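Local coordinates for protein response regulator aspartate phosphatase H (Bacillus subtilis, PDB 3Q15) that dephosphorylates the sporulation phosphotransferase Spo0F and also acts on the response regulator ComA, helping to separate competence from sporulation in time, at residues Ala36-Glu39 with Gln40-Gln44; Glu286-Asp289 with His290-Ala293; Arg317-His320 with Asp321-Tyr325. All coordinates share one frame; numbering follows the deposited sequence.

Contact 1: Ala36-Glu39 with Gln40-Gln44; sequences AEVE and QDIQQ
The carbonyl of E37 takes two amide protons from the following turn: D41 N lies 3.0 Å from E37 O, nearly in line with the C=O bond, while Q40 N, also 3.0 Å from E37 O, comes from well above the carbonyl plane. One residue on, I42 N donates to V38 O at 3.0 Å with an N-H...O angle of 159°. E37 O is thus shared by an i+3 and an i+4 donor, as is common in the last turns of a helix. V38 CG1 lies beside its carbonyl carbon, opposite the backbone N (chi1 172°), and from there meets I42 CD1 at 3.9 Å, the two chains crossing at a slant. This is the inward face of helix 28-41 in the N-terminal three-helix bundle of this Rap protein: V38 rests on V12 and I16 of helix 9-24 and on Y55 of helix 49-67, and I42 on L52 and Y55. On another face the carboxylate of D41 sits by E37 O, D41 CG 3.3 Å away, acceptor against acceptor and without a bond; its mate is K15 of helix 9-24, which also forms a salt bridge with E37, whose OE1 lies 5.4 Å from D41 OD1. An asparagine at D41 would probably weaken the tie to helix 9-24, leaving K15 with the carboxylate of E37 but without its second negative mate. E39 pairs with K35 and the hydroxyl of Y55.

Contact 2: Glu286-Asp289 with His290-Ala293; sequences EGLD and HITA
A histidine near the C-terminal end of helix 277-290, in the predicted fifth tetratricopeptide repeat, makes this contact: H290 brings the ND1 edge of its ring back to the carbonyl of E286, four residues earlier, and bonds it. H290 ND1 lies 2.8 Å from E286 O, with an N-H...O angle of 152°, so it is ND1 that carries the proton in this bond. The donor stands above the carbonyl plane, and the oxygen is tilted 18° from the plane of the imidazole. D289 N reaches the same E286 O at 3.3 Å from the opposite face of the carbonyl, so two N-H groups clasp the oxygen between them. The amide of H290 adds only a weak bond to E286 O and makes its better one to G287 O, at 3.3 Å. The side-chain N-H thus supplements a carbonyl to which the i+4 amide bonds only weakly. The side chain of E286 runs beside that of H290, pointing the same way. Extended from a CG anti to the backbone N, it brings E286 CG to 3.7 Å from H290 CE1, while its carboxylate and the ring are turned 46° apart. The carboxylate itself is engaged in a salt bridge between E286 OE1 and R253. I291, in the loop that follows, folds back so that its CG1 sits 3.3 Å from G287 O and its CD1 4.4 Å from L288 CD2. These two apolar side chains share F303 of helix 299-310, to which L288 adds Q307 and I291 adds K300, whereas E286 and H290 face helix 260-273 through L264 and L260.

Contact 3: Arg317-His320 with Asp321-Tyr325; sequences RKIH and DLLSY
I319 CG2 stands anti to the backbone N and L323 CG anti to its carbonyl carbon (chi1 -64°), which sets the two side chains alongside each other, pointing the same way, with I319 CG2 and L323 CD1 3.8 Å apart. They form an i to i+4 apolar ridge on helix 316-328, a member of the all-helical array of this TPR-containing protein. The ridge packs against F358 of helix 352-372, and I319 also reaches F305 and A308 of helix 299-310. The same two residues are joined by the straightest of the four backbone bonds, L323 N to I319 O at 3.0 Å with an N-H...O angle of 168°. One residue back along the helix, the bent aliphatic chain of K318 slants across L322, K318 CG approaching L322 CD1 to 3.9 Å. The outer face is polar. There R317 meets D321 through its aliphatic part, R317 CG 3.7 Å from D321 OD1, while its guanidinium lies farther off, R317 NH1 5.7 Å from D321 OD1, so any attraction between the charges acts at a distance. The ring of H320 is turned 68° from the carboxylate of D321, and H320 ND1 lies 3.7 Å from D321 OD2.

How the contacts relate
All three contacts are single-turn, i to i+4 affairs, yet each reads differently with its place on its helix. Contact 3 lies within a continuing helix, its backbone bonds all i+4 and its inner face the most buried of the three. Contacts 1 and 2 lie near C-terminal ends, where i+3 donors enter, and both are mainly surface contacts; a side-chain ring supplies a donor only in contact 2. Charge serves contact 1 by tying helices together inside the N-terminal bundle. Contacts 2 and 3 both pack on helix 299-310, their centres about 20 Å apart, whereas contact 1 is centred about 36 Å from contact 2 and 42 Å from contact 3.

Contact 1: Ala36-Glu39 with Gln40-Gln44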
loop_
_atom_site.group_PDB
_atom_site.type_symbol
_atom_site.label_atom_id
_atom_site.label_comp_id
_atom_site.label_asym_id
_atom_site.label_seq_id
_atom_site.Cartn_x
_atom_site.Cartn_y
_atom_site.Cartn_z
ATOM N N ALA A 36 36.213 -5.520 0.721
ATOM C CA ALA A 36 36.878 -5.975 1.937
ATOM C C ALA A 36 36.025 -5.700 3.171
ATOM O O ALA A 36 35.961 -6.521 4.086
ATOM C CB ALA A 36 38.255 -5.320 2.079
ATOM N N GLU A 37 35.373 -4.543 3.195
ATOM C CA GLU A 37 34.511 -4.188 4.318
ATOM C C GLU A 37 33.322 -5.131 4.415
ATOM O O GLU A 37 32.980 -5.600 5.498
ATOM C CB GLU A 37 34.023 -2.743 4.197
ATOM C CG GLU A 37 35.125 -1.704 4.304
ATOM C CD GLU A 37 34.589 -0.288 4.304
ATOM O OE1 GLU A 37 33.370 -0.113 4.507
ATOM O OE2 GLU A 37 35.387 0.649 4.099
ATOM N N VAL A 38 32.692 -5.403 3.279
ATOM C CA VAL A 38 31.522 -6.274 3.246
ATOM C C VAL A 38 31.857 -7.644 3.822
ATOM O O VAL A 38 31.074 -8.218 4.581
ATOM C CB VAL A 38 30.978 -6.438 1.818
ATOM C CG1 VAL A 38 29.890 -7.497 1.781
ATOM C CG2 VAL A 38 30.452 -5.114 1.296
ATOM N N GLU A 39 33.031 -8.154 3.463
ATOM C CA GLU A 39 33.460 -9.479 3.896
ATOM C C GLU A 39 33.715 -9.536 5.398
ATOM O O GLU A 39 33.729 -10.612 5.997
ATOM C CB GLU A 39 34.698 -9.916 3.111
ATOM C CG GLU A 39 34.423 -10.128 1.633
ATOM C CD GLU A 39 35.684 -10.281 0.812
ATOM O OE1 GLU A 39 36.781 -9.981 1.334
ATOM O OE2 GLU A 39 35.577 -10.701 -0.359
ATOM N N GLN A 40 33.910 -8.372 6.005
ATOM C CA GLN A 40 34.050 -8.285 7.449
ATOM C C GLN A 40 32.680 -8.207 8.111
ATOM O O GLN A 40 32.408 -8.914 9.081
ATOM C CB GLN A 40 34.902 -7.076 7.839
ATOM C CG GLN A 40 36.359 -7.180 7.414
ATOM C CD GLN A 40 37.091 -8.310 8.117
ATOM O OE1 GLN A 40 36.671 -8.766 9.182
ATOM N NE2 GLN A 40 38.189 -8.770 7.524
ATOM N N ASP A 41 31.817 -7.348 7.576
ATOM C CA ASP A 41 30.490 -7.143 8.145
ATOM C C ASP A 41 29.679 -8.436 8.180
ATOM O O ASP A 41 28.943 -8.689 9.134
ATOM C CB ASP A 41 29.724 -6.068 7.368
ATOM C CG ASP A 41 30.419 -4.718 7.400
ATOM O OD1 ASP A 41 30.147 -3.887 6.507
ATOM O OD2 ASP A 41 31.241 -4.492 8.314
ATOM N N ILE A 42 29.820 -9.249 7.137
ATOM C CA ILE A 42 29.090 -10.512 7.045
ATOM C C ILE A 42 29.430 -11.466 8.193
ATOM O O ILE A 42 28.579 -12.231 8.653
ATOM C CB ILE A 42 29.330 -11.204 5.689
ATOM C CG1 ILE A 42 28.679 -10.392 4.567
ATOM C CG2 ILE A 42 28.782 -12.616 5.708
ATOM C CD1 ILE A 42 28.806 -11.017 3.205
ATOM N N GLN A 43 30.672 -11.405 8.664
ATOM C CA GLN A 43 31.114 -12.248 9.769
ATOM C C GLN A 43 30.387 -11.897 11.066
ATOM O O GLN A 43 30.463 -12.634 12.048
ATOM C CB GLN A 43 32.627 -12.122 9.965
ATOM C CG GLN A 43 33.441 -12.439 8.720
ATOM C CD GLN A 43 34.936 -12.309 8.951
ATOM O OE1 GLN A 43 35.389 -12.139 10.085
ATOM N NE2 GLN A 43 35.709 -12.387 7.875
ATOM N N GLN A 44 29.687 -10.765 11.061
ATOM C CA GLN A 44 28.934 -10.312 12.227
ATOM C C GLN A 44 27.474 -10.041 11.864
ATOM O O GLN A 44 26.729 -9.448 12.646
ATOM C CB GLN A 44 29.569 -9.046 12.812
ATOM C CG GLN A 44 30.970 -9.244 13.373
ATOM C CD GLN A 44 30.974 -9.998 14.689
ATOM O OE1 GLN A 44 31.592 -11.057 14.811
ATOM N NE2 GLN A 44 30.286 -9.453 15.687
#

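Contact 2: Glu286-Asp289 with His290-Ala293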
loop_
_atom_site.group_PDB
_atom_site.type_symbol
_atom_site.label_atom_id
_atom_site.label_comp_id
_atom_site.label_asym_id
_atom_site.label_seq_id
_atom_site.Cartn_x
_atom_site.Cartn_y
_atom_site.Cartn_z
ATOM N N GLU A 286 4.711 -20.087 37.284
ATOM C CA GLU A 286 5.388 -21.093 36.478
ATOM C C GLU A 286 6.140 -20.443 35.323
ATOM O O GLU A 286 7.268 -20.823 35.018
ATOM C CB GLU A 286 4.388 -22.125 35.946
ATOM C CG GLU A 286 5.019 -23.215 35.090
ATOM C CD GLU A 286 4.012 -24.254 34.614
ATOM O OE1 GLU A 286 4.250 -24.860 33.549
ATOM O OE2 GLU A 286 2.990 -24.472 35.301
ATOM N N GLY A 287 5.511 -19.458 34.689
ATOM C CA GLY A 287 6.122 -18.757 33.573
ATOM C C GLY A 287 7.316 -17.916 33.988
ATOM O O GLY A 287 8.289 -17.795 33.244
ATOM N N LEU A 288 7.242 -17.327 35.179
ATOM C CA LEU A 288 8.339 -16.518 35.700
ATOM C C LEU A 288 9.584 -17.357 35.989
ATOM O O LEU A 288 10.701 -16.843 35.990
ATOM C CB LEU A 288 7.907 -15.763 36.964
ATOM C CG LEU A 288 6.938 -14.595 36.768
ATOM C CD1 LEU A 288 6.449 -14.059 38.108
ATOM C CD2 LEU A 288 7.599 -13.492 35.958
ATOM N N ASP A 289 9.389 -18.648 36.230
ATOM C CA ASP A 289 10.498 -19.543 36.549
ATOM C C ASP A 289 11.204 -20.061 35.300
ATOM O O ASP A 289 12.343 -20.520 35.368
ATOM C CB ASP A 289 10.011 -20.718 37.400
ATOM C CG ASP A 289 9.682 -20.309 38.826
ATOM O OD1 ASP A 289 9.368 -21.197 39.648
ATOM O OD2 ASP A 289 9.749 -19.098 39.127
ATOM N N HIS A 290 10.522 -19.990 34.161
ATOM C CA HIS A 290 11.083 -20.456 32.897
ATOM C C HIS A 290 11.881 -19.365 32.180
ATOM O O HIS A 290 12.715 -19.652 31.321
ATOM C CB HIS A 290 9.972 -20.975 31.979
ATOM C CG HIS A 290 9.483 -22.345 32.336
ATOM N ND1 HIS A 290 8.386 -22.561 33.143
ATOM C CD2 HIS A 290 9.948 -23.571 31.999
ATOM C CE1 HIS A 290 8.194 -23.860 33.284
ATOM N NE2 HIS A 290 9.128 -24.496 32.600
ATOM N N ILE A 291 11.617 -18.113 32.535
ATOM C CA ILE A 291 12.278 -16.986 31.881
ATOM C C ILE A 291 13.769 -16.935 32.207
ATOM O O ILE A 291 14.173 -17.088 33.361
ATOM C CB ILE A 291 11.600 -15.647 32.239
ATOM C CG1 ILE A 291 10.175 -15.622 31.683
ATOM C CG2 ILE A 291 12.402 -14.466 31.698
ATOM C CD1 ILE A 291 9.399 -14.366 32.017
ATOM N N THR A 292 14.581 -16.731 31.175
ATOM C CA THR A 292 16.029 -16.661 31.332
ATOM C C THR A 292 16.530 -15.241 31.082
ATOM O O THR A 292 15.866 -14.446 30.418
ATOM C CB THR A 292 16.744 -17.631 30.370
ATOM O OG1 THR A 292 16.391 -17.313 29.018
ATOM C CG2 THR A 292 16.341 -19.064 30.659
ATOM N N ALA A 293 17.707 -14.924 31.612
ATOM C CA ALA A 293 18.281 -13.592 31.455
ATOM C C ALA A 293 18.579 -13.270 29.992
ATOM O O ALA A 293 18.524 -12.112 29.577
ATOM C CB ALA A 293 19.543 -13.456 32.296
#

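Contact 3: Arg317-His320 with Asp321-Tyr325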
loop_
_atom_site.group_PDB
_atom_site.type_symbol
_atom_site.label_atom_id
_atom_site.label_comp_id
_atom_site.label_asym_id
_atom_site.label_seq_id
_atom_site.Cartn_x
_atom_site.Cartn_y
_atom_site.Cartn_z
ATOM N N ARG A 317 1.333 0.517 43.052
ATOM C CA ARG A 317 2.716 0.969 42.935
ATOM C C ARG A 317 3.480 0.147 41.898
ATOM O O ARG A 317 4.184 0.701 41.053
ATOM C CB ARG A 317 3.431 0.926 44.289
ATOM C CG ARG A 317 4.881 1.398 44.237
ATOM C CD ARG A 317 5.507 1.450 45.624
ATOM N NE ARG A 317 4.911 2.492 46.456
ATOM C CZ ARG A 317 5.377 3.734 46.546
ATOM N NH1 ARG A 317 6.453 4.092 45.856
ATOM N NH2 ARG A 317 4.772 4.619 47.328
ATOM N N LYS A 318 3.341 -1.172 41.964
ATOM C CA LYS A 318 3.970 -2.039 40.975
ATOM C C LYS A 318 3.498 -1.657 39.576
ATOM O O LYS A 318 4.294 -1.581 38.642
ATOM C CB LYS A 318 3.652 -3.510 41.248
ATOM C CG LYS A 318 4.460 -4.485 40.396
ATOM C CD LYS A 318 5.917 -4.547 40.843
ATOM C CE LYS A 318 6.694 -5.609 40.074
ATOM N NZ LYS A 318 8.074 -5.798 40.613
ATOM N N ILE A 319 2.197 -1.416 39.444
ATOM C CA ILE A 319 1.606 -1.060 38.159
ATOM C C ILE A 319 2.231 0.207 37.590
ATOM O O ILE A 319 2.572 0.267 36.408
ATOM C CB ILE A 319 0.082 -0.871 38.274
ATOM C CG1 ILE A 319 -0.604 -2.226 38.449
ATOM C CG2 ILE A 319 -0.461 -0.154 37.046
ATOM C CD1 ILE A 319 -2.112 -2.154 38.416
ATOM N N HIS A 320 2.378 1.214 38.445
ATOM C CA HIS A 320 2.971 2.484 38.060
ATOM C C HIS A 320 4.424 2.328 37.628
ATOM O O HIS A 320 4.860 2.959 36.670
ATOM C CB HIS A 320 2.870 3.485 39.211
ATOM C CG HIS A 320 3.659 4.737 38.991
ATOM N ND1 HIS A 320 4.948 4.896 39.459
ATOM C CD2 HIS A 320 3.347 5.887 38.351
ATOM C CE1 HIS A 320 5.391 6.092 39.118
ATOM N NE2 HIS A 320 4.442 6.714 38.443
ATOM N N ASP A 321 5.173 1.493 38.341
ATOM C CA ASP A 321 6.575 1.263 38.008
ATOM C C ASP A 321 6.717 0.556 36.660
ATOM O O ASP A 321 7.607 0.880 35.872
ATOM C CB ASP A 321 7.272 0.452 39.102
ATOM C CG ASP A 321 7.337 1.192 40.426
ATOM O OD1 ASP A 321 7.179 0.534 41.475
ATOM O OD2 ASP A 321 7.547 2.427 40.421
ATOM N N LEU A 322 5.836 -0.407 36.401
ATOM C CA LEU A 322 5.866 -1.151 35.146
ATOM C C LEU A 322 5.491 -0.267 33.963
ATOM O O LEU A 322 6.172 -0.269 32.936
ATOM C CB LEU A 322 4.946 -2.373 35.213
ATOM C CG LEU A 322 5.402 -3.481 36.167
ATOM C CD1 LEU A 322 4.259 -4.437 36.489
ATOM C CD2 LEU A 322 6.601 -4.221 35.591
ATOM N N LEU A 323 4.409 0.492 34.109
ATOM C CA LEU A 323 3.960 1.375 33.043
ATOM C C LEU A 323 5.008 2.448 32.777
ATOM O O LEU A 323 5.198 2.872 31.640
ATOM C CB LEU A 323 2.607 2.009 33.386
ATOM C CG LEU A 323 1.415 1.056 33.526
ATOM C CD1 LEU A 323 0.142 1.823 33.847
ATOM C CD2 LEU A 323 1.235 0.220 32.267
ATOM N N SER A 324 5.692 2.878 33.833
ATOM C CA SER A 324 6.772 3.847 33.704
ATOM C C SER A 324 7.951 3.216 32.972
ATOM O O SER A 324 8.596 3.852 32.134
ATOM C CB SER A 324 7.212 4.339 35.083
ATOM O OG SER A 324 8.321 5.210 34.975
ATOM N N TYR A 325 8.226 1.958 33.297
ATOM C CA TYR A 325 9.283 1.203 32.637
ATOM C C TYR A 325 8.991 1.068 31.151
ATOM O O TYR A 325 9.868 1.274 30.315
ATOM C CB TYR A 325 9.415 -0.184 33.261
ATOM C CG TYR A 325 10.472 -1.046 32.610
ATOM C CD1 TYR A 325 11.817 -0.849 32.887
ATOM C CD2 TYR A 325 10.124 -2.057 31.727
ATOM C CE1 TYR A 325 12.785 -1.632 32.300
ATOM C CE2 TYR A 325 11.088 -2.846 31.134
ATOM C CZ TYR A 325 12.418 -2.628 31.426
ATOM O OH TYR A 325 13.387 -3.407 30.843
#